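MGS-M4 (Unidentified, PDB 4Q3M) is an aldo-keto reductase with a TIM-barrel fold that probably reduces carbonyl compounds with a nicotinamide cofactor, its natural substrate being unknown. Local coordinates at residues L102-H106 / T117-F121; N137-H142 / E268-V272; K203-H208 / F246-D252. All coordinates share one frame; numbering follows the deposited sequence.

Contact 1 (L102-H106 / T117-F121); sequences LYLIH and TYRAF
With CG of Tyr103 anti to the backbone N (chi1 -158°) and CG of Phe121 beside its own backbone N (chi1 -78°), the two rings meet in the layer between a strand and a helix. This is the first half of a beta-alpha-beta unit of the TIM barrel: strand 102-105 leads into helix 111-126, which returns outside the barrel, its 117-121 part nearly antiparallel to the strand, the axes of these short segments 9.7 Å apart. The Phe121 side chain fills much of that gap, and a flat aromatic suits the place because it offers its face and its rim to different neighbours. Over one face comes the Tyr103 ring, its CD2 3.4 Å from Phe121 CZ; the planes lie 37° apart, so the pair is oblique. The rim of Phe121 faces the strand backbone at Leu104, and Ile105 CG1 comes within 3.5 Å of Phe121 CE2. Thr84 of helix 81-94 and Ile133 of the next strand also touch Phe121, tying it to both neighbouring units. One turn earlier, Thr117 serves two purposes: its hydroxyl is hydrogen-bonded to Asn113 O and Gly80 N, leaving the methyl to meet the strand. Ile105, long and branched, reaches toward it tip to tip, CD1 lying 3.8 Å from Thr117 CG2. The same Ile105 CD1 sits at the edge of the Tyr118 ring, 4.2 Å from Tyr118 CD1.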
loop_
_atom_site.group_PDB
_atom_site.type_symbol
_atom_site.label_atom_id
_atom_site.label_comp_id
_atom_site.label_asym_id
_atom_site.label_seq_id
_atom_site.Cartn_x
_atom_site.Cartn_y
_atom_site.Cartn_z
ATOM N N LEU A 102 -1.094 -6.127 -25.545
ATOM C CA LEU A 102 -1.469 -6.273 -24.144
ATOM C C LEU A 102 -2.454 -5.190 -23.712
ATOM O O LEU A 102 -2.267 -4.011 -24.010
ATOM C CB LEU A 102 -0.224 -6.239 -23.254
ATOM C CG LEU A 102 -0.422 -6.367 -21.742
ATOM C CD1 LEU A 102 -1.145 -7.659 -21.393
ATOM C CD2 LEU A 102 0.916 -6.290 -21.023
ATOM N N TYR A 103 -3.505 -5.601 -23.010
ATOM C CA TYR A 103 -4.503 -4.666 -22.505
ATOM C C TYR A 103 -4.671 -4.853 -21.000
ATOM O O TYR A 103 -4.915 -5.964 -20.529
ATOM C CB TYR A 103 -5.837 -4.861 -23.228
ATOM C CG TYR A 103 -6.751 -3.658 -23.180
ATOM C CD1 TYR A 103 -6.260 -2.378 -23.401
ATOM C CD2 TYR A 103 -8.110 -3.802 -22.934
ATOM C CE1 TYR A 103 -7.093 -1.275 -23.364
ATOM C CE2 TYR A 103 -8.952 -2.704 -22.897
ATOM C CZ TYR A 103 -8.438 -1.443 -23.113
ATOM O OH TYR A 103 -9.270 -0.348 -23.077
ATOM N N LEU A 104 -4.537 -3.765 -20.249
ATOM C CA LEU A 104 -4.541 -3.841 -18.792
ATOM C C LEU A 104 -5.661 -3.028 -18.152
ATOM O O LEU A 104 -6.065 -1.987 -18.672
ATOM C CB LEU A 104 -3.197 -3.361 -18.233
ATOM C CG LEU A 104 -1.915 -4.030 -18.727
ATOM C CD1 LEU A 104 -0.698 -3.338 -18.130
ATOM C CD2 LEU A 104 -1.909 -5.508 -18.383
ATOM N N ILE A 105 -6.157 -3.515 -17.019
ATOM C CA ILE A 105 -7.014 -2.716 -16.153
ATOM C C ILE A 105 -6.109 -1.820 -15.316
ATOM O O ILE A 105 -5.269 -2.312 -14.564
ATOM C CB ILE A 105 -7.895 -3.588 -15.237
ATOM C CG1 ILE A 105 -8.699 -4.594 -16.066
ATOM C CG2 ILE A 105 -8.821 -2.718 -14.402
ATOM C CD1 ILE A 105 -9.586 -5.502 -15.239
ATOM N N HIS A 106 -6.275 -0.509 -15.457
ATOM C CA HIS A 106 -5.326 0.451 -14.899
ATOM C C HIS A 106 -5.313 0.464 -13.370
ATOM O O HIS A 106 -4.247 0.456 -12.754
ATOM C CB HIS A 106 -5.630 1.854 -15.427
ATOM C CG HIS A 106 -4.428 2.742 -15.514
ATOM N ND1 HIS A 106 -4.304 3.735 -16.462
ATOM C CD2 HIS A 106 -3.294 2.784 -14.774
ATOM C CE1 HIS A 106 -3.147 4.351 -16.302
ATOM N NE2 HIS A 106 -2.515 3.794 -15.284
ATOM N N THR A 117 -15.300 -5.767 -16.157
ATOM C CA THR A 117 -14.313 -5.254 -17.095
ATOM C C THR A 117 -13.504 -6.368 -17.739
ATOM O O THR A 117 -13.251 -6.355 -18.945
ATOM C CB THR A 117 -13.350 -4.288 -16.399
ATOM O OG1 THR A 117 -14.076 -3.161 -15.892
ATOM C CG2 THR A 117 -12.273 -3.851 -17.348
ATOM N N TYR A 118 -13.096 -7.330 -16.922
ATOM C CA TYR A 118 -12.246 -8.413 -17.388
ATOM C C TYR A 118 -13.003 -9.358 -18.317
ATOM O O TYR A 118 -12.419 -9.934 -19.234
ATOM C CB TYR A 118 -11.671 -9.181 -16.201
ATOM C CG TYR A 118 -10.458 -10.004 -16.546
ATOM C CD1 TYR A 118 -9.197 -9.424 -16.603
ATOM C CD2 TYR A 118 -10.570 -11.359 -16.817
ATOM C CE1 TYR A 118 -8.082 -10.173 -16.920
ATOM C CE2 TYR A 118 -9.463 -12.116 -17.134
ATOM C CZ TYR A 118 -8.221 -11.519 -17.184
ATOM O OH TYR A 118 -7.115 -12.270 -17.500
ATOM N N ARG A 119 -14.301 -9.514 -18.073
ATOM C CA ARG A 119 -15.152 -10.306 -18.955
ATOM C C ARG A 119 -15.132 -9.722 -20.361
ATOM O O ARG A 119 -15.175 -10.452 -21.351
ATOM C CB ARG A 119 -16.587 -10.363 -18.428
ATOM C CG ARG A 119 -16.796 -11.329 -17.272
ATOM C CD ARG A 119 -16.722 -12.774 -17.735
ATOM N NE ARG A 119 -16.979 -13.709 -16.643
ATOM C CZ ARG A 119 -16.031 -14.289 -15.916
ATOM N NH1 ARG A 119 -14.753 -14.034 -16.164
ATOM N NH2 ARG A 119 -16.358 -15.125 -14.939
ATOM N N ALA A 120 -15.062 -8.396 -20.438
ATOM C CA ALA A 120 -14.946 -7.710 -21.716
ATOM C C ALA A 120 -13.566 -7.947 -22.321
ATOM O O ALA A 120 -13.435 -8.106 -23.535
ATOM C CB ALA A 120 -15.211 -6.225 -21.551
ATOM N N PHE A 121 -12.543 -7.969 -21.470
ATOM C CA PHE A 121 -11.190 -8.302 -21.909
ATOM C C PHE A 121 -11.171 -9.703 -22.509
ATOM O O PHE A 121 -10.549 -9.941 -23.544
ATOM C CB PHE A 121 -10.186 -8.230 -20.751
ATOM C CG PHE A 121 -9.762 -6.834 -20.381
ATOM C CD1 PHE A 121 -10.575 -5.743 -20.636
ATOM C CD2 PHE A 121 -8.533 -6.617 -19.777
ATOM C CE1 PHE A 121 -10.174 -4.467 -20.286
ATOM C CE2 PHE A 121 -8.127 -5.343 -19.431
ATOM C CZ PHE A 121 -8.949 -4.268 -19.685
#

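Contact 2 (N137-H142 / E268-V272); sequences NFNVHH and EFDNV
Asn137 meets Phe269 through its backbone: the carbonyl O lies at the ring edge, 3.3 Å from Phe269 CD1, and a water joins Asn137 O to Phe269 O. Its phi is positive (56°), a conformation asparagine tolerates better than most residues, while its amide turns the other way, to His106 O and Tyr184 OH. Phe138 directs its side chain away, leaving only its backbone near Phe269. Asn139, the N-cap residue of helix 140-149, lies across the face of the Phe269 ring, with CB 4.0 Å from the centroid in a CH-pi contact. Its ND2 donates to a second water near the carboxylates of Glu268 and Asp270. The two histidines of the first helical turn then converge on one aspartate. His141 NE2 makes a weak bond to Asp270 OD2 at 2.8 Å, the first torsion (chi1 56°) swinging its ring toward that residue. His142 NE2 gives the firmer bond, 2.6 Å to Asp270 OD1, which lies in the plane of its ring and is met on its syn side, 25° out of the carboxylate plane. The other nitrogen, His142 ND1, accepts from Asn139 N at 3.0 Å. With an alanine here, Asp270 OD1 and Asn139 N would probably lose these partners and a gap open beside Phe108, which stacks on the imidazole. Because ND1 is an acceptor and NE2 a donor, His142 is probably neutral, and the carboxylate of Asp270, shared by two imidazoles, is likely to pin the C-terminal loop to the helix start close to the second subunit.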
loop_
_atom_site.group_PDB
_atom_site.type_symbol
_atom_site.label_atom_id
_atom_site.label_comp_id
_atom_site.label_asym_id
_atom_site.label_seq_id
_atom_site.Cartn_x
_atom_site.Cartn_y
_atom_site.Cartn_z
ATOM N N ASN A 137 -1.803 -2.198 -10.949
ATOM C CA ASN A 137 -2.085 -1.726 -9.593
ATOM C C ASN A 137 -3.047 -2.641 -8.840
ATOM O O ASN A 137 -3.859 -2.181 -8.038
ATOM C CB ASN A 137 -2.642 -0.301 -9.619
ATOM C CG ASN A 137 -1.651 0.705 -10.169
ATOM O OD1 ASN A 137 -0.648 1.019 -9.528
ATOM N ND2 ASN A 137 -1.933 1.225 -11.358
ATOM N N PHE A 138 -2.954 -3.939 -9.108
ATOM C CA PHE A 138 -3.742 -4.926 -8.385
ATOM C C PHE A 138 -2.908 -5.563 -7.282
ATOM O O PHE A 138 -1.797 -6.033 -7.527
ATOM C CB PHE A 138 -4.271 -6.004 -9.335
ATOM C CG PHE A 138 -5.598 -5.669 -9.959
ATOM C CD1 PHE A 138 -5.866 -4.389 -10.414
ATOM C CD2 PHE A 138 -6.575 -6.641 -10.098
ATOM C CE1 PHE A 138 -7.085 -4.082 -10.990
ATOM C CE2 PHE A 138 -7.797 -6.342 -10.674
ATOM C CZ PHE A 138 -8.052 -5.060 -11.120
ATOM N N ASN A 139 -3.440 -5.568 -6.065
ATOM C CA ASN A 139 -2.767 -6.226 -4.954
ATOM C C ASN A 139 -3.141 -7.703 -4.917
ATOM O O ASN A 139 -3.840 -8.190 -5.804
ATOM C CB ASN A 139 -3.112 -5.547 -3.627
ATOM C CG ASN A 139 -1.980 -5.631 -2.619
ATOM O OD1 ASN A 139 -1.075 -6.457 -2.753
ATOM N ND2 ASN A 139 -2.023 -4.776 -1.604
ATOM N N VAL A 140 -2.679 -8.408 -3.889
ATOM C CA VAL A 140 -2.853 -9.855 -3.808
ATOM C C VAL A 140 -4.321 -10.283 -3.791
ATOM O O VAL A 140 -4.726 -11.138 -4.578
ATOM C CB VAL A 140 -2.150 -10.432 -2.561
ATOM C CG1 VAL A 140 -2.547 -11.887 -2.348
ATOM C CG2 VAL A 140 -0.639 -10.299 -2.698
ATOM N N HIS A 141 -5.119 -9.687 -2.908
ATOM C CA HIS A 141 -6.517 -10.088 -2.779
ATOM C C HIS A 141 -7.333 -9.714 -4.015
ATOM O O HIS A 141 -8.364 -10.329 -4.293
ATOM C CB HIS A 141 -7.148 -9.483 -1.519
ATOM C CG HIS A 141 -7.049 -7.992 -1.437
ATOM N ND1 HIS A 141 -5.881 -7.341 -1.106
ATOM C CD2 HIS A 141 -7.979 -7.026 -1.621
ATOM C CE1 HIS A 141 -6.093 -6.036 -1.101
ATOM N NE2 HIS A 141 -7.358 -5.819 -1.410
ATOM N N HIS A 142 -6.868 -8.715 -4.757
ATOM C CA HIS A 142 -7.489 -8.368 -6.029
ATOM C C HIS A 142 -7.210 -9.460 -7.056
ATOM O O HIS A 142 -8.086 -9.838 -7.834
ATOM C CB HIS A 142 -6.979 -7.020 -6.540
ATOM C CG HIS A 142 -7.184 -5.893 -5.577
ATOM N ND1 HIS A 142 -6.316 -4.827 -5.483
ATOM C CD2 HIS A 142 -8.159 -5.666 -4.665
ATOM C CE1 HIS A 142 -6.746 -3.992 -4.554
ATOM N NE2 HIS A 142 -7.862 -4.478 -4.042
ATOM N N GLU A 268 -2.220 4.094 -2.871
ATOM C CA GLU A 268 -2.435 2.795 -2.245
ATOM C C GLU A 268 -3.517 2.027 -3.001
ATOM O O GLU A 268 -4.499 2.615 -3.455
ATOM C CB GLU A 268 -2.813 2.967 -0.770
ATOM C CG GLU A 268 -2.505 1.763 0.110
ATOM C CD GLU A 268 -3.533 0.656 -0.022
ATOM O OE1 GLU A 268 -4.728 0.972 -0.202
ATOM O OE2 GLU A 268 -3.145 -0.529 0.052
ATOM N N PHE A 269 -3.320 0.718 -3.131
ATOM C CA PHE A 269 -4.155 -0.139 -3.973
ATOM C C PHE A 269 -5.660 0.014 -3.745
ATOM O O PHE A 269 -6.445 -0.056 -4.692
ATOM C CB PHE A 269 -3.772 -1.608 -3.764
ATOM C CG PHE A 269 -2.332 -1.915 -4.068
ATOM C CD1 PHE A 269 -1.940 -2.274 -5.347
ATOM C CD2 PHE A 269 -1.373 -1.862 -3.068
ATOM C CE1 PHE A 269 -0.617 -2.563 -5.627
ATOM C CE2 PHE A 269 -0.048 -2.150 -3.342
ATOM C CZ PHE A 269 0.330 -2.502 -4.623
ATOM N N ASP A 270 -6.059 0.222 -2.495
ATOM C CA ASP A 270 -7.477 0.228 -2.144
ATOM C C ASP A 270 -8.007 1.604 -1.747
ATOM O O ASP A 270 -9.017 1.705 -1.052
ATOM C CB ASP A 270 -7.738 -0.763 -1.008
ATOM C CG ASP A 270 -7.780 -2.200 -1.489
ATOM O OD1 ASP A 270 -8.502 -2.477 -2.470
ATOM O OD2 ASP A 270 -7.091 -3.050 -0.887
ATOM N N ASN A 271 -7.334 2.661 -2.191
ATOM C CA ASN A 271 -7.768 4.017 -1.875
ATOM C C ASN A 271 -7.842 4.912 -3.108
ATOM O O ASN A 271 -7.464 6.083 -3.060
ATOM C CB ASN A 271 -6.837 4.643 -0.835
ATOM C CG ASN A 271 -7.011 4.037 0.542
ATOM O OD1 ASN A 271 -7.735 4.573 1.381
ATOM N ND2 ASN A 271 -6.350 2.909 0.783
ATOM N N VAL A 272 -8.340 4.355 -4.207
ATOM C CA VAL A 272 -8.440 5.090 -5.462
ATOM C C VAL A 272 -9.851 5.625 -5.691
ATOM O O VAL A 272 -10.781 4.861 -5.950
ATOM C CB VAL A 272 -8.040 4.209 -6.658
ATOM C CG1 VAL A 272 -8.135 4.999 -7.954
ATOM C CG2 VAL A 272 -6.636 3.659 -6.463
HETATM O O HOH W 1 -5.637 -0.163 -7.463
HETATM O O HOH W 2 -4.191 -2.741 -0.625
#

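Contact 3 (K203-H208 / F246-D252); sequences KIAKKH and FTLDEED
Segment 203-208, on helix 199-207, runs beside the loop and first turn that open helix 250-257, with CA of Ile204 7.0 Å from CA of Asp252 and CA of His208 7.3 Å from CA of Phe246. Asp252 is the hub of the polar side chains. Its OD2 accepts from His208 NE2 at 2.9 Å, a fairly straight bond (159°) that lies in the imidazole plane but meets the carboxylate from above its own plane. Lys207, from the same segment, reaches toward this carboxylate head-on. With CG anti to the backbone N (chi1 -178°) and the chain extended, one ammonium group forms salt bridges with Asp249 and Asp252, the latter's bonds weak, and a long one with Glu251; the Asp249 separation is implausibly short and its exact length doubtful. The positive group probably eases the crowding of three acids. A buried aspartate suits a place where a histidine and a lysine both offer N-H donors. Beneath this polar group the Ile204 and Leu248 side chains cross at about a right angle, CD1 of Ile204 4.1 Å from CD2 of Leu248; the same methyl also borders the imidazole, 3.5 Å from His208 NE2. The Phe246 ring meets His208 obliquely, its CD1 3.6 Å from His208 CB, and Ile215 of helix 212-222 touches both Phe246 and Ile204. Asp249 OD1 accepts from Asp252 N at 2.8 Å, the classic aspartate N-cap. Placed before helix 212-222 and after helix 234-241, the two helices are consistent with the extra pair that aldo-keto reductases add to the (beta/alpha)8 barrel, here packed on each other.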
loop_
_atom_site.group_PDB
_atom_site.type_symbol
_atom_site.label_atom_id
_atom_site.label_comp_id
_atom_site.label_asym_id
_atom_site.label_seq_id
_atom_site.Cartn_x
_atom_site.Cartn_y
_atom_site.Cartn_z
ATOM N N LYS A 203 27.612 2.971 -5.805
ATOM C CA LYS A 203 28.822 2.169 -5.700
ATOM C C LYS A 203 28.840 1.088 -6.775
ATOM O O LYS A 203 29.772 1.019 -7.568
ATOM C CB LYS A 203 28.944 1.533 -4.310
ATOM C CG LYS A 203 29.611 0.156 -4.301
ATOM C CD LYS A 203 28.987 -0.773 -3.271
ATOM C CE LYS A 203 29.622 -2.159 -3.315
ATOM N NZ LYS A 203 29.236 -2.922 -4.537
ATOM N N ILE A 204 27.799 0.259 -6.819
ATOM C CA ILE A 204 27.815 -0.910 -7.690
ATOM C C ILE A 204 27.822 -0.474 -9.158
ATOM O O ILE A 204 28.150 -1.261 -10.046
ATOM C CB ILE A 204 26.619 -1.864 -7.369
ATOM C CG1 ILE A 204 25.317 -1.455 -8.063
ATOM C CG2 ILE A 204 26.424 -2.008 -5.867
ATOM C CD1 ILE A 204 25.123 -2.122 -9.407
ATOM N N ALA A 205 27.473 0.787 -9.401
ATOM C CA ALA A 205 27.575 1.371 -10.732
ATOM C C ALA A 205 29.039 1.545 -11.140
ATOM O O ALA A 205 29.361 1.565 -12.328
ATOM C CB ALA A 205 26.845 2.704 -10.783
ATOM N N LYS A 206 29.917 1.673 -10.148
ATOM C CA LYS A 206 31.357 1.743 -10.391
ATOM C C LYS A 206 31.872 0.415 -10.934
ATOM O O LYS A 206 32.823 0.372 -11.715
ATOM C CB LYS A 206 32.107 2.108 -9.101
ATOM C CG LYS A 206 32.959 0.968 -8.534
ATOM C CD LYS A 206 33.546 1.272 -7.163
ATOM C CE LYS A 206 32.459 1.429 -6.111
ATOM N NZ LYS A 206 33.005 1.686 -4.750
ATOM N N LYS A 207 31.219 -0.664 -10.522
ATOM C CA LYS A 207 31.708 -2.014 -10.760
ATOM C C LYS A 207 31.510 -2.439 -12.209
ATOM O O LYS A 207 32.314 -3.189 -12.764
ATOM C CB LYS A 207 31.001 -2.984 -9.813
ATOM C CG LYS A 207 31.431 -4.430 -9.913
ATOM C CD LYS A 207 30.704 -5.248 -8.860
ATOM C CE LYS A 207 30.963 -6.731 -9.015
ATOM N NZ LYS A 207 30.197 -7.510 -8.005
ATOM N N HIS A 208 30.442 -1.941 -12.821
ATOM C CA HIS A 208 30.085 -2.340 -14.175
ATOM C C HIS A 208 30.179 -1.174 -15.155
ATOM O O HIS A 208 29.762 -1.293 -16.309
ATOM C CB HIS A 208 28.676 -2.934 -14.189
ATOM C CG HIS A 208 28.483 -4.046 -13.205
ATOM N ND1 HIS A 208 28.999 -5.310 -13.399
ATOM C CD2 HIS A 208 27.839 -4.082 -12.014
ATOM C CE1 HIS A 208 28.676 -6.077 -12.373
ATOM N NE2 HIS A 208 27.973 -5.357 -11.519
ATOM N N PHE A 246 25.903 -6.533 -19.866
ATOM C CA PHE A 246 26.517 -6.857 -18.584
ATOM C C PHE A 246 25.539 -7.601 -17.680
ATOM O O PHE A 246 24.363 -7.754 -18.011
ATOM C CB PHE A 246 27.021 -5.589 -17.891
ATOM C CG PHE A 246 25.952 -4.826 -17.161
ATOM C CD1 PHE A 246 25.950 -4.766 -15.777
ATOM C CD2 PHE A 246 24.951 -4.168 -17.856
ATOM C CE1 PHE A 246 24.971 -4.063 -15.099
ATOM C CE2 PHE A 246 23.969 -3.464 -17.185
ATOM C CZ PHE A 246 23.981 -3.411 -15.805
ATOM N N THR A 247 26.036 -8.059 -16.536
ATOM C CA THR A 247 25.232 -8.841 -15.605
ATOM C C THR A 247 25.488 -8.421 -14.161
ATOM O O THR A 247 26.462 -7.727 -13.871
ATOM C CB THR A 247 25.520 -10.348 -15.750
ATOM O OG1 THR A 247 24.750 -11.080 -14.788
ATOM C CG2 THR A 247 26.998 -10.631 -15.528
ATOM N N LEU A 248 24.606 -8.844 -13.261
ATOM C CA LEU A 248 24.762 -8.558 -11.840
ATOM C C LEU A 248 24.950 -9.852 -11.055
ATOM O O LEU A 248 24.115 -10.754 -11.126
ATOM C CB LEU A 248 23.552 -7.786 -11.309
ATOM C CG LEU A 248 23.316 -6.399 -11.911
ATOM C CD1 LEU A 248 22.033 -5.790 -11.370
ATOM C CD2 LEU A 248 24.503 -5.488 -11.637
ATOM N N ASP A 249 26.046 -9.942 -10.307
ATOM C CA ASP A 249 26.347 -11.155 -9.555
ATOM C C ASP A 249 25.543 -11.234 -8.261
ATOM O O ASP A 249 24.766 -10.332 -7.944
ATOM C CB ASP A 249 27.849 -11.252 -9.258
ATOM C CG ASP A 249 28.397 -10.021 -8.554
ATOM O OD1 ASP A 249 27.715 -9.464 -7.669
ATOM O OD2 ASP A 249 29.529 -9.611 -8.888
ATOM N N GLU A 250 25.745 -12.318 -7.519
ATOM C CA GLU A 250 24.984 -12.586 -6.304
ATOM C C GLU A 250 25.157 -11.503 -5.242
ATOM O O GLU A 250 24.181 -11.068 -4.630
ATOM C CB GLU A 250 25.383 -13.946 -5.723
ATOM C CG GLU A 250 24.854 -14.202 -4.322
ATOM C CD GLU A 250 25.175 -15.598 -3.825
ATOM O OE1 GLU A 250 26.030 -16.271 -4.440
ATOM O OE2 GLU A 250 24.572 -16.024 -2.817
ATOM N N GLU A 251 26.395 -11.065 -5.028
ATOM C CA GLU A 251 26.669 -10.080 -3.985
ATOM C C GLU A 251 26.089 -8.717 -4.357
ATOM O O GLU A 251 25.743 -7.928 -3.479
ATOM C CB GLU A 251 28.175 -9.969 -3.718
ATOM C CG GLU A 251 28.889 -8.877 -4.499
ATOM C CD GLU A 251 30.289 -8.614 -3.979
ATOM O OE1 GLU A 251 30.792 -7.486 -4.165
ATOM O OE2 GLU A 251 30.885 -9.536 -3.382
ATOM N N ASP A 252 25.976 -8.448 -5.654
ATOM C CA ASP A 252 25.325 -7.230 -6.121
ATOM C C ASP A 252 23.844 -7.269 -5.773
ATOM O O ASP A 252 23.305 -6.324 -5.201
ATOM C CB ASP A 252 25.501 -7.049 -7.631
ATOM C CG ASP A 252 26.886 -6.557 -8.004
ATOM O OD1 ASP A 252 27.527 -5.885 -7.169
ATOM O OD2 ASP A 252 27.330 -6.836 -9.137
#

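Overall arrangement
Contacts 1 and 2 adjoin, their centres 16 Å apart: His106 O lies 2.8 Å from Asn137 ND2, probably a hydrogen bond, and Ile105 CG2 packs 4.1 Å from Phe138 CE1. The touch lies just past the C-terminal ends of the neighbouring strands 102-105 and 133-136, the end of a TIM barrel where active sites lie. Contact 1 builds the wall of the barrel, whereas contact 2 brings the C-terminal loop back over that end, beside the second subunit. Contact 3 stands apart on the outer layer, across the chain's centre from contact 1; its centre is 38 Å from that of contact 1 and 33 Å from that of contact 2, and its nearest atoms are about 23 Å from either.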